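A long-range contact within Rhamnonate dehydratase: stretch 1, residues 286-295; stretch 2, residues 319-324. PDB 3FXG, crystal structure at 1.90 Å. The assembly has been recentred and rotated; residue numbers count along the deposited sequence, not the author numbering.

Stretch 1 286-295: LVEGRNLDII
Stretch 2, residues 319-324: DVPVVP

Val320 (-91/120) is the apolar centre of the contact. Its CA-to-CB bond points toward stretch 1, and its chi1 is t (170°). Val320 CG2 lies 4.4 Å from Val287 CG1 and 3.9 Å from Arg290 CD. Val320 CG1 lies 4.2 Å from Ile295 CG2. Val320 thus spans helical Val287, Arg290 and Ile295.

Further along, Ile295 (-107/142; chi1 p, chi2 t) brings CD1 to 3.8 Å from Val322 CG2. Ile294 (-150/136; chi1 m, chi2 t) sets CG1 3.8 Å from Pro321 CG and CG2 3.7 Å from Val323 CG2. Val322 and Val323 are both t. These are apolar van der Waals contacts between largely buried side chains.

The backbones run parallel, with Ile294 CA 5.3 Å from Pro321 CA (-68/148) and Ile295 CA 5.2 Å from Val322 CA (-117/118). A single bridge pairs Ile295 with Val322. Ile295 N donates to Pro321 O (3.3 Å, 167°), and Val323 N to Ile295 O (3.1 Å, 161°). Proline lacks an amide hydrogen, so Pro321 offers only its carbonyl.

A type II turn from Val287 to Arg290 follows the helical residues, closed by Arg290 N to Val287 O at 2.9 Å. Asn291 to Asp293 lead on to Ile294. At Gly289 (90/-20) a CB would jam against Glu288 O, which calls for glycine.

At the polar edge, Arg290 (51/48; chi t, 122°, p, 126°) donates from NH2 to a water (3.0 Å), which donates weakly to Asp319 O (3.4 Å).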

# COMPACT_ATOMS: atom_id res chain seq x y z
N LEU A 286 16.03 -2.62 -9.41
CA LEU A 286 16.73 -3.48 -8.48
C LEU A 286 16.97 -2.78 -7.14
O LEU A 286 17.13 -3.43 -6.11
CB LEU A 286 18.06 -3.95 -9.08
CG LEU A 286 17.97 -5.15 -10.02
CD1 LEU A 286 17.00 -4.86 -11.16
CD2 LEU A 286 19.36 -5.48 -10.55
N VAL A 287 16.99 -1.45 -7.17
CA VAL A 287 17.19 -0.68 -5.96
C VAL A 287 15.85 -0.42 -5.26
O VAL A 287 15.79 -0.37 -4.03
CB VAL A 287 17.89 0.67 -6.26
CG1 VAL A 287 17.99 1.51 -5.00
CG2 VAL A 287 19.29 0.40 -6.81
N GLU A 288 14.78 -0.26 -6.04
CA GLU A 288 13.46 -0.02 -5.46
C GLU A 288 13.08 -1.19 -4.56
O GLU A 288 13.17 -2.35 -4.95
CB GLU A 288 12.38 0.11 -6.56
CG GLU A 288 12.62 1.21 -7.56
CD GLU A 288 11.48 1.36 -8.56
OE1 GLU A 288 10.68 0.41 -8.71
OE2 GLU A 288 11.39 2.43 -9.20
N GLY A 289 12.63 -0.88 -3.34
CA GLY A 289 12.25 -1.93 -2.42
C GLY A 289 13.42 -2.39 -1.58
O GLY A 289 13.24 -2.99 -0.52
N ARG A 290 14.63 -2.11 -2.05
CA ARG A 290 15.84 -2.49 -1.33
C ARG A 290 15.77 -3.98 -0.95
O ARG A 290 16.01 -4.36 0.20
CB ARG A 290 15.98 -1.60 -0.08
CG ARG A 290 17.36 -1.58 0.57
CD ARG A 290 17.98 -0.16 0.64
NE ARG A 290 17.10 0.85 1.25
CZ ARG A 290 17.45 1.64 2.27
NH1 ARG A 290 16.59 2.53 2.74
NH2 ARG A 290 18.64 1.53 2.83
N ASN A 291 15.43 -4.82 -1.93
CA ASN A 291 15.33 -6.26 -1.72
C ASN A 291 16.60 -6.99 -2.17
O ASN A 291 16.68 -8.22 -2.10
CB ASN A 291 14.14 -6.84 -2.48
CG ASN A 291 12.82 -6.45 -1.86
OD1 ASN A 291 12.64 -6.55 -0.64
ND2 ASN A 291 11.88 -6.02 -2.68
N LEU A 292 17.58 -6.22 -2.65
CA LEU A 292 18.85 -6.78 -3.08
C LEU A 292 19.97 -6.09 -2.31
O LEU A 292 20.06 -4.86 -2.28
CB LEU A 292 19.03 -6.57 -4.59
CG LEU A 292 18.06 -7.40 -5.44
CD1 LEU A 292 18.01 -6.86 -6.85
CD2 LEU A 292 18.48 -8.87 -5.42
N ASP A 293 20.81 -6.88 -1.67
CA ASP A 293 21.91 -6.36 -0.86
C ASP A 293 23.06 -5.82 -1.70
O ASP A 293 23.84 -4.99 -1.23
CB ASP A 293 22.40 -7.45 0.07
CG ASP A 293 21.31 -7.94 0.99
OD1 ASP A 293 21.20 -7.42 2.11
OD2 ASP A 293 20.55 -8.83 0.57
N ILE A 294 23.16 -6.31 -2.93
CA ILE A 294 24.21 -5.88 -3.84
C ILE A 294 23.72 -5.98 -5.28
O ILE A 294 23.08 -6.97 -5.65
CB ILE A 294 25.47 -6.78 -3.74
CG1 ILE A 294 26.00 -6.79 -2.31
CG2 ILE A 294 26.55 -6.27 -4.69
CD1 ILE A 294 27.22 -7.69 -2.13
N ILE A 295 23.99 -4.97 -6.10
CA ILE A 295 23.62 -5.04 -7.50
C ILE A 295 24.93 -5.25 -8.24
O ILE A 295 25.96 -4.67 -7.88
CB ILE A 295 22.86 -3.78 -7.98
CG1 ILE A 295 23.71 -2.52 -7.82
CG2 ILE A 295 21.55 -3.66 -7.20
CD1 ILE A 295 23.05 -1.29 -8.43
N ASP A 319 22.54 3.76 -0.24
CA ASP A 319 23.66 3.02 0.33
C ASP A 319 23.69 1.56 -0.12
O ASP A 319 24.10 0.68 0.64
CB ASP A 319 23.64 3.10 1.86
CG ASP A 319 23.79 4.53 2.36
OD1 ASP A 319 24.67 5.24 1.84
OD2 ASP A 319 23.03 4.93 3.27
N VAL A 320 23.24 1.31 -1.34
CA VAL A 320 23.25 -0.04 -1.87
C VAL A 320 24.59 -0.20 -2.60
O VAL A 320 24.89 0.54 -3.53
CB VAL A 320 22.10 -0.28 -2.88
CG1 VAL A 320 22.30 -1.62 -3.59
CG2 VAL A 320 20.76 -0.28 -2.15
N PRO A 321 25.41 -1.17 -2.16
CA PRO A 321 26.70 -1.35 -2.83
C PRO A 321 26.58 -1.87 -4.26
O PRO A 321 25.66 -2.62 -4.59
CB PRO A 321 27.44 -2.32 -1.92
CG PRO A 321 26.33 -3.13 -1.32
CD PRO A 321 25.28 -2.08 -1.02
N VAL A 322 27.53 -1.45 -5.10
CA VAL A 322 27.59 -1.88 -6.48
C VAL A 322 28.90 -2.65 -6.63
O VAL A 322 29.97 -2.09 -6.41
CB VAL A 322 27.61 -0.68 -7.46
CG1 VAL A 322 27.71 -1.17 -8.89
CG2 VAL A 322 26.35 0.17 -7.29
N VAL A 323 28.80 -3.93 -6.97
CA VAL A 323 29.97 -4.78 -7.17
C VAL A 323 29.78 -5.40 -8.55
O VAL A 323 29.16 -6.45 -8.69
CB VAL A 323 30.05 -5.90 -6.11
CG1 VAL A 323 31.29 -6.76 -6.34
CG2 VAL A 323 30.09 -5.28 -4.71
N PRO A 324 30.31 -4.74 -9.59
CA PRO A 324 30.18 -5.24 -10.96
C PRO A 324 30.66 -6.67 -11.20
O PRO A 324 31.48 -7.20 -10.45
CB PRO A 324 30.94 -4.20 -11.79
CG PRO A 324 31.92 -3.63 -10.82
CD PRO A 324 31.12 -3.51 -9.56
O HOH W 1 21.11 0.02 2.03